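Local coordinates for plasmin and fibronectin-binding protein A (Streptococcus pneumoniae, PDB 4MR0) that acts as a fibronectin-dependent surface adhesin and invasin of the pneumococcus, binding human fibronectin, plasmin, plasminogen and serum albumin, at residues A[354-360]-A[423-427]; A[418-424]-A[456-460]; A[488-494]-A[511-516]. One frame throughout, in Å; residues are numbered along the deposited sequence.

Interaction 1: residues A[354-360]-A[423-427]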
loop_
_atom_site.group_PDB
_atom_site.type_symbol
_atom_site.label_atom_id
_atom_site.label_comp_id
_atom_site.label_asym_id
_atom_site.label_seq_id
_atom_site.Cartn_x
_atom_site.Cartn_y
_atom_site.Cartn_z
ATOM N N GLN A 354 1.478 -12.459 -7.405
ATOM C CA GLN A 354 2.700 -13.231 -7.224
ATOM C C GLN A 354 2.546 -14.559 -7.956
ATOM O O GLN A 354 1.433 -15.036 -8.148
ATOM C CB GLN A 354 2.988 -13.489 -5.734
ATOM C CG GLN A 354 2.047 -14.480 -5.050
ATOM C CD GLN A 354 2.506 -14.844 -3.640
ATOM O OE1 GLN A 354 1.793 -14.609 -2.662
ATOM N NE2 GLN A 354 3.701 -15.422 -3.534
ATOM N N THR A 355 3.664 -15.139 -8.377
ATOM C CA THR A 355 3.656 -16.430 -9.067
ATOM C C THR A 355 4.922 -17.176 -8.660
ATOM O O THR A 355 5.785 -16.621 -7.976
ATOM C CB THR A 355 3.695 -16.277 -10.602
ATOM O OG1 THR A 355 4.983 -15.792 -10.986
ATOM C CG2 THR A 355 2.628 -15.307 -11.090
ATOM N N LEU A 356 5.047 -18.426 -9.091
ATOM C CA LEU A 356 6.237 -19.204 -8.764
ATOM C C LEU A 356 7.472 -18.525 -9.338
ATOM O O LEU A 356 8.595 -18.757 -8.875
ATOM C CB LEU A 356 6.132 -20.615 -9.349
ATOM C CG LEU A 356 5.097 -21.567 -8.749
ATOM C CD1 LEU A 356 5.086 -22.865 -9.556
ATOM C CD2 LEU A 356 5.432 -21.847 -7.289
ATOM N N SER A 357 7.257 -17.681 -10.345
ATOM C CA SER A 357 8.346 -16.982 -11.026
ATOM C C SER A 357 8.710 -15.592 -10.500
ATOM O O SER A 357 9.589 -14.941 -11.059
ATOM C CB SER A 357 8.029 -16.874 -12.520
ATOM O OG SER A 357 7.877 -18.160 -13.091
ATOM N N THR A 358 8.038 -15.123 -9.453
ATOM C CA THR A 358 8.360 -13.808 -8.901
ATOM C C THR A 358 9.027 -13.961 -7.539
ATOM O O THR A 358 8.646 -14.824 -6.750
ATOM C CB THR A 358 7.104 -12.926 -8.710
ATOM O OG1 THR A 358 6.231 -13.544 -7.751
ATOM C CG2 THR A 358 6.374 -12.733 -10.035
ATOM N N GLN A 359 10.033 -13.134 -7.273
ATOM C CA GLN A 359 10.718 -13.173 -5.989
ATOM C C GLN A 359 10.007 -12.166 -5.079
ATOM O O GLN A 359 9.802 -11.010 -5.453
ATOM C CB GLN A 359 12.197 -12.807 -6.160
ATOM C CG GLN A 359 13.051 -12.990 -4.899
ATOM C CD GLN A 359 13.020 -14.415 -4.348
ATOM O OE1 GLN A 359 13.318 -15.381 -5.059
ATOM N NE2 GLN A 359 12.670 -14.547 -3.069
ATOM N N ASN A 360 9.622 -12.618 -3.888
ATOM C CA ASN A 360 8.908 -11.784 -2.928
ATOM C C ASN A 360 9.635 -10.519 -2.472
ATOM O O ASN A 360 10.795 -10.574 -2.061
ATOM C CB ASN A 360 8.569 -12.610 -1.675
ATOM C CG ASN A 360 7.448 -13.620 -1.906
ATOM O OD1 ASN A 360 7.076 -13.918 -3.040
ATOM N ND2 ASN A 360 6.911 -14.157 -0.811
ATOM N N ASP A 423 -0.176 -24.124 -7.495
ATOM C CA ASP A 423 1.223 -23.953 -7.122
ATOM C C ASP A 423 1.484 -23.761 -5.633
ATOM O O ASP A 423 0.645 -23.245 -4.900
ATOM C CB ASP A 423 1.817 -22.764 -7.879
ATOM C CG ASP A 423 1.644 -22.880 -9.375
ATOM O OD1 ASP A 423 2.127 -23.878 -9.950
ATOM O OD2 ASP A 423 1.024 -21.973 -9.973
ATOM N N LEU A 424 2.665 -24.183 -5.199
ATOM C CA LEU A 424 3.071 -24.039 -3.808
ATOM C C LEU A 424 3.790 -22.693 -3.744
ATOM O O LEU A 424 5.017 -22.623 -3.810
ATOM C CB LEU A 424 4.026 -25.168 -3.415
ATOM C CG LEU A 424 4.177 -25.468 -1.921
ATOM C CD1 LEU A 424 5.251 -26.533 -1.735
ATOM C CD2 LEU A 424 4.544 -24.203 -1.156
ATOM N N LEU A 425 3.008 -21.626 -3.630
ATOM C CA LEU A 425 3.552 -20.273 -3.590
ATOM C C LEU A 425 4.263 -19.903 -2.303
ATOM O O LEU A 425 4.001 -20.467 -1.240
ATOM C CB LEU A 425 2.441 -19.253 -3.839
ATOM C CG LEU A 425 1.744 -19.300 -5.200
ATOM C CD1 LEU A 425 0.663 -18.235 -5.242
ATOM C CD2 LEU A 425 2.766 -19.089 -6.314
ATOM N N ASP A 426 5.161 -18.934 -2.415
ATOM C CA ASP A 426 5.907 -18.435 -1.273
ATOM C C ASP A 426 5.015 -17.361 -0.650
ATOM O O ASP A 426 5.224 -16.166 -0.869
ATOM C CB ASP A 426 7.227 -17.817 -1.743
ATOM C CG ASP A 426 8.149 -17.443 -0.591
ATOM O OD1 ASP A 426 7.752 -17.602 0.585
ATOM O OD2 ASP A 426 9.280 -16.988 -0.870
ATOM N N LEU A 427 4.005 -17.796 0.102
ATOM C CA LEU A 427 3.079 -16.871 0.740
ATOM C C LEU A 427 3.763 -16.074 1.847
ATOM O O LEU A 427 4.861 -16.418 2.284
ATOM C CB LEU A 427 1.870 -17.636 1.291
ATOM C CG LEU A 427 1.131 -18.488 0.243
ATOM C CD1 LEU A 427 0.075 -19.340 0.937
ATOM C CD2 LEU A 427 0.495 -17.591 -0.818
HETATM O O HOH W 1 6.082 -18.251 -4.926
HETATM O O HOH W 2 2.660 -19.451 -10.252
HETATM O O HOH W 3 7.396 -15.361 2.224
HETATM O O HOH W 4 9.768 -15.320 -3.255
#
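Gln354 and Asn360 both reach the backbone carbonyl of Asp426, and this shared acceptor ties together two loops that leave the parallel beta-helix of PfbA, one ahead of strand 364-372 and the other ahead of strand 431-440. Asn360 ND2 lies 2.6 Å from Asp426 O, with the hydrogen bond bent only slightly (167° at the hydrogen) and the donor tilted 26° from the carbonyl plane. Gln354 NE2 comes from the opposite face, 3.2 Å from Asp426 O and well above that plane, while the oxygen still falls in the plane of the Gln354 amide. A hydrogen bond between Thr382 OG1 and the other end of this amide, OE1, limits its rotation.

The buried part of the contact is made by these amides and Leu425. With CG of Leu425 anti to the carbonyl carbon (chi1 -63°), CD1 packs on Gln354 CG, 4.0 Å away, and CD2 lies against the Thr355-Leu356 peptide, 3.7 Å from Leu356 N. The extended chain of Gln354 carries its amide past Leu425 CD1 to Asp426 O.

Toward solvent the contact is wetter. The exposed Leu356 lays its CG 3.6 Å from Asp423 CB, and waters fill in the polar links: one joins Asn360 N to Asp426 OD2, whereas Asp426 OD1 forms a salt bridge with Lys429. Thr355 to Thr358 is a type I turn, reinforced by an ST turn at Thr355. A further water accepts from Leu356 N at 2.8 Å and donates to Asp423 OD2.

Interaction 2: residues A[418-424]-A[456-460]; sequences YKNTKDL and EYLGK
Tyr457 lies against the backbone of residues 418-420, and its side chain can be followed atom by atom. CB stands 4.1 Å from Asn420 O, and CG, anti to the carbonyl carbon (chi1 -58°), starts a ring that runs alongside the opposing chain. CD1 comes closest to the same oxygen, at 3.3 Å from Asn420 O, with the approach oblique to the ring. CE1 meets Asn420 N, and CZ meets Lys419 CA. At the tip, OH packs 3.3 Å from Lys419 CA. Tyr418 O sits above one face of the ring, over its centre, while Thr421 CG2 touches the edge in plane.

No direct hydrogen bond crosses; a water provides a polar link instead, donating to Asp423 O and accepting from Gly459 N. The turn presenting this carbonyl is an Asx motif: Asn420 OD1 accepts from Lys422 N, which defines an Asx turn, and also from Asp423 N, and Asn420 ND2 returns a bond to Asp423 OD2. Farther along, Leu424 CD2 is 3.3 Å from Gly459 CA.

The contact is largely exposed and joins successive loops of the beta-helix, one between strands 410-415 and 431-440, the other between strands 445-451 and 462-473.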
loop_
_atom_site.group_PDB
_atom_site.type_symbol
_atom_site.label_atom_id
_atom_site.label_comp_id
_atom_site.label_asym_id
_atom_site.label_seq_id
_atom_site.Cartn_x
_atom_site.Cartn_y
_atom_site.Cartn_z
ATOM N N TYR A 418 -2.436 -15.054 -2.312
ATOM C CA TYR A 418 -2.878 -14.983 -3.702
ATOM C C TYR A 418 -3.705 -16.223 -4.055
ATOM O O TYR A 418 -3.305 -17.344 -3.745
ATOM C CB TYR A 418 -1.665 -14.902 -4.632
ATOM C CG TYR A 418 -2.019 -14.622 -6.080
ATOM C CD1 TYR A 418 -2.568 -13.395 -6.456
ATOM C CD2 TYR A 418 -1.816 -15.586 -7.074
ATOM C CE1 TYR A 418 -2.910 -13.128 -7.784
ATOM C CE2 TYR A 418 -2.158 -15.331 -8.408
ATOM C CZ TYR A 418 -2.705 -14.100 -8.754
ATOM O OH TYR A 418 -3.063 -13.834 -10.059
ATOM N N LYS A 419 -4.852 -16.017 -4.695
ATOM C CA LYS A 419 -5.722 -17.127 -5.081
ATOM C C LYS A 419 -5.042 -18.021 -6.115
ATOM O O LYS A 419 -4.938 -17.659 -7.286
ATOM C CB LYS A 419 -7.044 -16.595 -5.640
ATOM C CG LYS A 419 -8.030 -17.686 -6.044
ATOM C CD LYS A 419 -9.422 -17.117 -6.245
ATOM C CE LYS A 419 -10.438 -18.218 -6.502
ATOM N NZ LYS A 419 -11.835 -17.695 -6.477
ATOM N N ASN A 420 -4.585 -19.186 -5.665
ATOM C CA ASN A 420 -3.899 -20.156 -6.515
ATOM C C ASN A 420 -3.907 -21.520 -5.821
ATOM O O ASN A 420 -3.305 -21.683 -4.759
ATOM C CB ASN A 420 -2.452 -19.711 -6.744
ATOM C CG ASN A 420 -1.681 -20.666 -7.632
ATOM O OD1 ASN A 420 -1.776 -21.885 -7.483
ATOM N ND2 ASN A 420 -0.896 -20.115 -8.552
ATOM N N THR A 421 -4.572 -22.502 -6.424
ATOM C CA THR A 421 -4.653 -23.836 -5.833
ATOM C C THR A 421 -3.789 -24.880 -6.533
ATOM O O THR A 421 -3.850 -26.063 -6.201
ATOM C CB THR A 421 -6.102 -24.345 -5.833
ATOM O OG1 THR A 421 -6.617 -24.325 -7.173
ATOM C CG2 THR A 421 -6.972 -23.465 -4.949
ATOM N N LYS A 422 -2.976 -24.444 -7.489
ATOM C CA LYS A 422 -2.124 -25.366 -8.231
ATOM C C LYS A 422 -0.661 -25.318 -7.820
ATOM O O LYS A 422 0.018 -26.344 -7.800
ATOM C CB LYS A 422 -2.221 -25.073 -9.729
ATOM C CG LYS A 422 -3.621 -25.190 -10.316
ATOM C CD LYS A 422 -3.625 -24.725 -11.766
ATOM C CE LYS A 422 -5.000 -24.871 -12.406
ATOM N NZ LYS A 422 -4.973 -24.381 -13.817
ATOM N N ASP A 423 -0.176 -24.124 -7.495
ATOM C CA ASP A 423 1.223 -23.953 -7.122
ATOM C C ASP A 423 1.484 -23.761 -5.633
ATOM O O ASP A 423 0.645 -23.245 -4.900
ATOM C CB ASP A 423 1.817 -22.764 -7.879
ATOM C CG ASP A 423 1.644 -22.880 -9.375
ATOM O OD1 ASP A 423 2.127 -23.878 -9.950
ATOM O OD2 ASP A 423 1.024 -21.973 -9.973
ATOM N N LEU A 424 2.665 -24.183 -5.199
ATOM C CA LEU A 424 3.071 -24.039 -3.808
ATOM C C LEU A 424 3.790 -22.693 -3.744
ATOM O O LEU A 424 5.017 -22.623 -3.810
ATOM C CB LEU A 424 4.026 -25.168 -3.415
ATOM C CG LEU A 424 4.177 -25.468 -1.921
ATOM C CD1 LEU A 424 5.251 -26.533 -1.735
ATOM C CD2 LEU A 424 4.544 -24.203 -1.156
ATOM N N GLU A 456 -7.194 -24.839 0.394
ATOM C CA GLU A 456 -6.722 -25.387 -0.872
ATOM C C GLU A 456 -5.379 -24.824 -1.333
ATOM O O GLU A 456 -4.721 -25.420 -2.185
ATOM C CB GLU A 456 -7.768 -25.171 -1.972
ATOM C CG GLU A 456 -9.013 -26.036 -1.832
ATOM C CD GLU A 456 -9.840 -26.076 -3.106
ATOM O OE1 GLU A 456 -10.439 -25.040 -3.468
ATOM O OE2 GLU A 456 -9.883 -27.147 -3.752
ATOM N N TYR A 457 -4.970 -23.681 -0.785
ATOM C CA TYR A 457 -3.687 -23.102 -1.179
ATOM C C TYR A 457 -2.569 -23.954 -0.587
ATOM O O TYR A 457 -2.549 -24.223 0.615
ATOM C CB TYR A 457 -3.568 -21.650 -0.698
ATOM C CG TYR A 457 -4.660 -20.726 -1.206
ATOM C CD1 TYR A 457 -5.442 -21.063 -2.318
ATOM C CD2 TYR A 457 -4.902 -19.503 -0.581
ATOM C CE1 TYR A 457 -6.437 -20.202 -2.789
ATOM C CE2 TYR A 457 -5.886 -18.639 -1.043
ATOM C CZ TYR A 457 -6.652 -18.992 -2.145
ATOM O OH TYR A 457 -7.632 -18.132 -2.582
ATOM N N LEU A 458 -1.641 -24.369 -1.441
ATOM C CA LEU A 458 -0.531 -25.234 -1.046
ATOM C C LEU A 458 0.619 -24.591 -0.277
ATOM O O LEU A 458 1.297 -25.264 0.499
ATOM C CB LEU A 458 0.020 -25.943 -2.286
ATOM C CG LEU A 458 -0.790 -27.122 -2.847
ATOM C CD1 LEU A 458 -2.277 -26.790 -2.891
ATOM C CD2 LEU A 458 -0.272 -27.468 -4.235
ATOM N N GLY A 459 0.848 -23.298 -0.495
ATOM C CA GLY A 459 1.930 -22.621 0.198
ATOM C C GLY A 459 1.697 -22.509 1.696
ATOM O O GLY A 459 0.755 -23.095 2.233
ATOM N N LYS A 460 2.553 -21.748 2.373
ATOM C CA LYS A 460 2.425 -21.566 3.812
ATOM C C LYS A 460 2.668 -20.132 4.274
ATOM O O LYS A 460 3.518 -19.424 3.733
ATOM C CB LYS A 460 3.396 -22.492 4.548
ATOM C CG LYS A 460 3.129 -23.974 4.337
ATOM C CD LYS A 460 4.156 -24.820 5.076
ATOM C CE LYS A 460 3.962 -26.306 4.788
ATOM N NZ LYS A 460 4.974 -27.149 5.490
HETATM O O HOH W 5 -1.654 -23.515 -4.209
HETATM O O HOH W 6 0.013 -21.537 -2.664
#

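Interaction 3: residues A[488-494]-A[511-516]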
loop_
_atom_site.group_PDB
_atom_site.type_symbol
_atom_site.label_atom_id
_atom_site.label_comp_id
_atom_site.label_asym_id
_atom_site.label_seq_id
_atom_site.Cartn_x
_atom_site.Cartn_y
_atom_site.Cartn_z
ATOM N N VAL A 488 -2.419 -19.868 9.856
ATOM C CA VAL A 488 -1.004 -19.549 9.987
ATOM C C VAL A 488 -0.370 -20.900 10.330
ATOM O O VAL A 488 -0.771 -21.563 11.293
ATOM C CB VAL A 488 -0.758 -18.523 11.120
ATOM C CG1 VAL A 488 0.733 -18.258 11.275
ATOM C CG2 VAL A 488 -1.489 -17.225 10.802
ATOM N N SER A 489 0.612 -21.303 9.533
ATOM C CA SER A 489 1.274 -22.594 9.686
ATOM C C SER A 489 2.260 -22.770 10.827
ATOM O O SER A 489 2.511 -23.895 11.258
ATOM C CB SER A 489 1.995 -22.960 8.385
ATOM O OG SER A 489 1.094 -23.029 7.298
ATOM N N ASP A 490 2.839 -21.679 11.312
ATOM C CA ASP A 490 3.821 -21.809 12.379
ATOM C C ASP A 490 4.279 -20.451 12.880
ATOM O O ASP A 490 4.193 -19.447 12.166
ATOM C CB ASP A 490 5.021 -22.608 11.850
ATOM C CG ASP A 490 5.894 -23.181 12.955
ATOM O OD1 ASP A 490 5.518 -23.096 14.145
ATOM O OD2 ASP A 490 6.964 -23.736 12.620
ATOM N N ASN A 491 4.763 -20.437 14.118
ATOM C CA ASN A 491 5.265 -19.230 14.756
ATOM C C ASN A 491 4.338 -18.024 14.709
ATOM O O ASN A 491 4.671 -16.987 14.134
ATOM C CB ASN A 491 6.634 -18.869 14.171
ATOM C CG ASN A 491 7.706 -19.876 14.553
ATOM O OD1 ASN A 491 7.900 -20.166 15.736
ATOM N ND2 ASN A 491 8.407 -20.413 13.560
ATOM N N LEU A 492 3.164 -18.174 15.312
ATOM C CA LEU A 492 2.198 -17.090 15.391
ATOM C C LEU A 492 2.265 -16.516 16.804
ATOM O O LEU A 492 2.188 -17.261 17.782
ATOM C CB LEU A 492 0.776 -17.599 15.130
ATOM C CG LEU A 492 -0.349 -16.595 15.428
ATOM C CD1 LEU A 492 -0.275 -15.431 14.460
ATOM C CD2 LEU A 492 -1.711 -17.287 15.318
ATOM N N VAL A 493 2.419 -15.200 16.899
ATOM C CA VAL A 493 2.469 -14.516 18.192
ATOM C C VAL A 493 1.467 -13.366 18.197
ATOM O O VAL A 493 1.548 -12.456 17.366
ATOM C CB VAL A 493 3.878 -13.932 18.486
ATOM C CG1 VAL A 493 3.835 -13.073 19.759
ATOM C CG2 VAL A 493 4.891 -15.061 18.644
ATOM N N VAL A 494 0.516 -13.418 19.123
ATOM C CA VAL A 494 -0.492 -12.367 19.256
ATOM C C VAL A 494 -0.440 -11.989 20.729
ATOM O O VAL A 494 -1.000 -12.695 21.574
ATOM C CB VAL A 494 -1.899 -12.893 18.896
ATOM C CG1 VAL A 494 -2.893 -11.738 18.855
ATOM C CG2 VAL A 494 -1.851 -13.611 17.553
ATOM N N SER A 511 -4.974 -22.608 12.622
ATOM C CA SER A 511 -3.538 -22.371 12.640
ATOM C C SER A 511 -2.811 -23.570 13.241
ATOM O O SER A 511 -3.346 -24.260 14.110
ATOM C CB SER A 511 -3.230 -21.093 13.421
ATOM O OG SER A 511 -3.839 -19.979 12.782
ATOM N N LYS A 512 -1.597 -23.821 12.766
ATOM C CA LYS A 512 -0.809 -24.957 13.231
ATOM C C LYS A 512 0.560 -24.524 13.749
ATOM O O LYS A 512 0.899 -23.340 13.734
ATOM C CB LYS A 512 -0.641 -25.964 12.082
ATOM C CG LYS A 512 -1.974 -26.521 11.571
ATOM C CD LYS A 512 -1.966 -26.844 10.073
ATOM C CE LYS A 512 -1.329 -28.196 9.754
ATOM N NZ LYS A 512 -1.517 -28.542 8.310
ATOM N N GLY A 513 1.342 -25.492 14.209
ATOM C CA GLY A 513 2.662 -25.183 14.720
ATOM C C GLY A 513 2.635 -24.360 15.995
ATOM O O GLY A 513 1.652 -24.372 16.739
ATOM N N LYS A 514 3.715 -23.625 16.235
ATOM C CA LYS A 514 3.838 -22.809 17.434
ATOM C C LYS A 514 2.930 -21.584 17.481
ATOM O O LYS A 514 2.975 -20.709 16.608
ATOM C CB LYS A 514 5.294 -22.377 17.626
ATOM C CG LYS A 514 5.537 -21.682 18.957
ATOM C CD LYS A 514 7.014 -21.554 19.262
ATOM C CE LYS A 514 7.219 -21.013 20.665
ATOM N NZ LYS A 514 6.511 -21.853 21.678
ATOM N N ILE A 515 2.112 -21.531 18.525
ATOM C CA ILE A 515 1.184 -20.433 18.734
ATOM C C ILE A 515 1.369 -19.871 20.143
ATOM O O ILE A 515 1.473 -20.626 21.119
ATOM C CB ILE A 515 -0.264 -20.907 18.557
ATOM C CG1 ILE A 515 -0.461 -21.409 17.119
ATOM C CG2 ILE A 515 -1.235 -19.776 18.887
ATOM C CD1 ILE A 515 -1.859 -21.911 16.816
ATOM N N THR A 516 1.421 -18.546 20.240
ATOM C CA THR A 516 1.601 -17.869 21.520
ATOM C C THR A 516 0.694 -16.655 21.572
ATOM O O THR A 516 0.814 -15.748 20.753
ATOM C CB THR A 516 3.054 -17.381 21.707
ATOM O OG1 THR A 516 3.961 -18.456 21.453
ATOM C CG2 THR A 516 3.267 -16.887 23.136
HETATM O O HOH W 7 4.449 -18.682 18.885
#
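Asp490 OD1 accepts a hydrogen bond from the backbone N of Lys514. With its CG anti to the backbone N (chi1 -162°), Asp490 brings OD1 to 2.8 Å from Lys514 N, which meets that oxygen nearly head-on along its C-O bond. Of the Lys514 side chain, CB lies 3.6 Å from Asp490 OD1, and the amino end leads away. Asn491 N reaches OD1 from above the carboxylate plane, 45° out of it, so two backbone N-H groups share OD1, which would restrict the carboxylate. Asn491 OD1 faces the aliphatic part of Lys514, 3.9 Å from its CD.

At the start of the contact, Ser511 OG accepts from Val488 N. Farther on the chains become a parallel pair: Leu492 N binds Lys514 O, and Thr516 N returns a 2.9 Å bond to Leu492 O, followed by Val494 N to Thr516 O.

Alternation separates the side chains. Leu492 and Ile515 share one face, their CD2 and CG2 4.4 Å apart, where Leu492 also packs on Leu485 and Ile508. Val493 and Thr516 occupy the other, and a water bridges Leu492 O and Thr516 OG1.

In-register parallel strands 490-500 and 515-523, with equivalent positions stacked and aliphatic Leu492 and Ile515 facing inward, are typical of a right-handed parallel beta-helix of the pectate lyase-like type; residues 488-494 overlap its fifth PbH1 repeat.

In the fold
The three contacts follow the beta-helix toward its C-terminal end. Interactions 1 and 2 are neighbours, with centres 9 Å apart; they share Asp423 and Leu424, so the loop between strands 410-415 and 431-440 is held by residues 354-360 before it and residues 456-460 after it. Leu427 CD1 also packs 3.6 Å from Gly459 C. Interaction 3 comes later in the chain, its centre 19 Å from that of interaction 2, and the two meet where Lys460 CB lies 3.6 Å from Ser489 OG. Interactions 1 and 2 thus join protruding loops through side chains and water, whereas interaction 3 joins successive coils mainly through backbone hydrogen bonds, consistent with an elongated beta-helical adhesin domain.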